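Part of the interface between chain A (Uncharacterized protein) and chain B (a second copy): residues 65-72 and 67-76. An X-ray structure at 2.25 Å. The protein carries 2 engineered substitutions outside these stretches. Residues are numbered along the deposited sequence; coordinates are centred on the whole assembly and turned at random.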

# COMPACT_ATOMS: atom_id res chain seq x y z
N VAL A 65 7.88 4.13 -4.30
CA VAL A 65 6.65 3.68 -4.90
C VAL A 65 6.77 2.19 -5.13
O VAL A 65 7.78 1.70 -5.67
N HIS A 66 5.76 1.44 -4.72
CA HIS A 66 5.73 0.04 -4.99
C HIS A 66 4.65 -0.26 -5.99
O HIS A 66 3.53 0.24 -5.88
N ILE A 67 4.99 -0.98 -7.04
CA ILE A 67 4.01 -1.39 -8.02
C ILE A 67 3.97 -2.89 -7.94
O ILE A 67 4.98 -3.58 -8.21
N ILE A 68 2.83 -3.39 -7.48
CA ILE A 68 2.70 -4.76 -7.01
C ILE A 68 1.59 -5.47 -7.77
O ILE A 68 0.46 -5.04 -7.69
N PRO A 69 1.92 -6.55 -8.53
CA PRO A 69 0.87 -7.36 -9.21
C PRO A 69 0.17 -8.28 -8.22
O PRO A 69 0.82 -8.77 -7.30
N LEU A 70 -1.15 -8.46 -8.32
CA LEU A 70 -1.77 -9.53 -7.59
C LEU A 70 -2.89 -10.17 -8.35
O LEU A 70 -3.32 -9.61 -9.31
N GLY A 71 -3.26 -11.38 -7.98
CA GLY A 71 -4.34 -12.07 -8.69
C GLY A 71 -5.64 -11.45 -8.21
O GLY A 71 -5.77 -10.90 -7.10
N ILE A 72 -6.64 -11.53 -9.04
CA ILE A 72 -7.96 -11.03 -8.73
C ILE A 72 -8.48 -11.63 -7.40
O ILE A 72 -9.07 -10.90 -6.60
N ILE B 67 -5.61 -5.00 4.36
CA ILE B 67 -4.78 -6.16 4.65
C ILE B 67 -5.00 -7.08 3.47
O ILE B 67 -6.13 -7.55 3.22
N ILE B 68 -3.92 -7.26 2.71
CA ILE B 68 -4.00 -7.82 1.38
C ILE B 68 -3.09 -9.04 1.27
O ILE B 68 -1.89 -8.89 1.45
N PRO B 69 -3.65 -10.25 1.00
CA PRO B 69 -2.81 -11.46 0.78
C PRO B 69 -2.20 -11.44 -0.61
O PRO B 69 -2.86 -10.97 -1.54
N LEU B 70 -0.94 -11.86 -0.78
CA LEU B 70 -0.46 -12.12 -2.11
C LEU B 70 0.47 -13.29 -2.16
O LEU B 70 0.92 -13.71 -1.13
N GLY B 71 0.66 -13.87 -3.32
CA GLY B 71 1.55 -15.03 -3.45
C GLY B 71 2.98 -14.49 -3.41
O GLY B 71 3.27 -13.33 -3.75
N ILE B 72 3.88 -15.33 -2.98
CA ILE B 72 5.28 -14.99 -2.93
C ILE B 72 5.79 -14.49 -4.29
O ILE B 72 6.55 -13.52 -4.33
N ARG B 73 5.41 -15.14 -5.40
CA ARG B 73 5.94 -14.75 -6.71
C ARG B 73 5.41 -13.38 -7.13
O ARG B 73 6.14 -12.65 -7.76
N ASP B 74 4.16 -13.04 -6.79
CA ASP B 74 3.64 -11.69 -7.06
C ASP B 74 4.43 -10.65 -6.28
O ASP B 74 4.73 -9.58 -6.78
N TRP B 75 4.74 -10.91 -5.01
CA TRP B 75 5.53 -9.95 -4.25
C TRP B 75 6.95 -9.78 -4.86
O TRP B 75 7.50 -8.68 -5.06
N GLU B 76 7.56 -10.93 -5.16
CA GLU B 76 8.89 -10.95 -5.80
C GLU B 76 8.94 -10.14 -7.09
O GLU B 76 9.91 -9.50 -7.36

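Strand 65-70 of chain A meets the strand 67-70 and helix 72-76 of chain B through apolar packing, with no hydrogen bond between the two stretches. The helix axis runs at 153° to the chain A strand, nearly antiparallel, and the closest CA pair in register is A:Pro69 CA with B:Asp74 CA, 5.6 Å apart.

Ile68 and Leu70 keep the same rotamers in both copies, m/t and p/t, and contact each other reciprocally: A:Ile68 CG2 lies 3.6 Å from B:Leu70 CD1, and A:Leu70 CD1 lies 3.6 Å from B:Ile68 CG2. The m/t conformation of A:Ile68 also extends its CD1 to 4.0 Å from B:Trp75 CZ3, at the edge of the indole and near its plane. B:Trp75 starts from a CA-to-CB bond pointing away, but chi1 of 171° (t) and chi2 of -116° bring the ring end back, so that its CH2 sits 4.1 Å from A:His66 CD2. The imidazole, at chi1 -86° (m), has ND1 hydrogen-bonded elsewhere in the structure.

B:Asp74 points toward chain A, its CB 3.1 Å from A:Pro69 O. In its m rotamer the carboxylate turns back to its own helix start, where OD2 accepts from B:Gly71 N at 3.2 Å (148°); A:Gly71 N stays 4.2 Å from that B:Asp74 OD2.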

# COMPACT_ATOMS: atom_id res chain seq x y z
CB VAL A 65 6.39 4.39 -6.24
CG1 VAL A 65 5.01 3.92 -6.80
CG2 VAL A 65 6.25 5.93 -6.05
CB HIS A 66 5.31 -0.64 -3.74
CG HIS A 66 6.45 -0.92 -2.86
ND1 HIS A 66 7.06 0.07 -2.12
CD2 HIS A 66 7.14 -2.07 -2.63
CE1 HIS A 66 8.11 -0.45 -1.48
NE2 HIS A 66 8.17 -1.74 -1.77
CB ILE A 67 4.40 -0.99 -9.42
CG1 ILE A 67 4.57 0.55 -9.52
CG2 ILE A 67 3.40 -1.64 -10.46
CD1 ILE A 67 5.34 0.97 -10.80
CB ILE A 68 2.32 -4.78 -5.54
CG1 ILE A 68 3.43 -4.11 -4.69
CG2 ILE A 68 2.19 -6.26 -5.06
CD1 ILE A 68 3.00 -3.78 -3.32
CB PRO A 69 1.69 -8.23 -10.20
CG PRO A 69 3.08 -8.38 -9.49
CD PRO A 69 3.30 -7.07 -8.75
CB LEU A 70 -2.24 -9.09 -6.25
CG LEU A 70 -3.16 -7.92 -6.13
CD1 LEU A 70 -3.28 -7.78 -4.66
CD2 LEU A 70 -2.50 -6.76 -6.73
CB ILE A 72 -8.92 -11.28 -9.96
CG1 ILE A 72 -10.34 -10.79 -9.68
CG2 ILE A 72 -8.97 -12.74 -10.34
CD1 ILE A 72 -10.38 -9.20 -9.27
CB ILE B 67 -5.21 -6.86 5.90
CG1 ILE B 67 -5.12 -5.90 7.12
CG2 ILE B 67 -4.41 -8.22 6.04
CD1 ILE B 67 -5.90 -6.45 8.35
CB ILE B 68 -3.51 -6.82 0.34
CG1 ILE B 68 -4.42 -5.56 0.36
CG2 ILE B 68 -3.60 -7.45 -1.08
CD1 ILE B 68 -3.84 -4.41 -0.35
CB PRO B 69 -3.83 -12.62 0.87
CG PRO B 69 -5.17 -11.95 0.39
CD PRO B 69 -5.11 -10.52 0.87
CB LEU B 70 0.18 -10.92 -2.71
CG LEU B 70 1.29 -10.23 -2.00
CD1 LEU B 70 1.55 -9.07 -2.89
CD2 LEU B 70 0.79 -9.80 -0.69
CB ILE B 72 6.08 -16.23 -2.36
CG1 ILE B 72 7.59 -15.95 -2.29
CG2 ILE B 72 5.86 -17.46 -3.19
CD1 ILE B 72 7.93 -14.61 -1.39
CB ARG B 73 5.68 -15.81 -7.78
CG ARG B 73 6.49 -17.07 -7.56
CD ARG B 73 8.04 -16.86 -7.76
NE ARG B 73 8.37 -16.41 -9.13
CZ ARG B 73 9.08 -15.32 -9.44
NH1 ARG B 73 9.26 -15.04 -10.71
NH2 ARG B 73 9.61 -14.52 -8.51
CB ASP B 74 2.19 -11.50 -6.55
CG ASP B 74 1.21 -12.49 -7.15
OD1 ASP B 74 1.34 -12.73 -8.41
OD2 ASP B 74 0.30 -13.02 -6.34
CB TRP B 75 5.65 -10.50 -2.84
CG TRP B 75 6.61 -9.71 -2.03
CD1 TRP B 75 7.79 -10.16 -1.49
CD2 TRP B 75 6.50 -8.33 -1.68
NE1 TRP B 75 8.42 -9.12 -0.80
CE2 TRP B 75 7.64 -7.99 -0.90
CE3 TRP B 75 5.55 -7.33 -1.98
CZ2 TRP B 75 7.87 -6.71 -0.42
CZ3 TRP B 75 5.75 -6.05 -1.48
CH2 TRP B 75 6.91 -5.74 -0.73
CB GLU B 76 9.34 -12.40 -6.04
CG GLU B 76 9.74 -12.94 -4.72
CD GLU B 76 10.28 -14.35 -4.78
OE1 GLU B 76 10.05 -15.08 -5.79
OE2 GLU B 76 10.98 -14.75 -3.80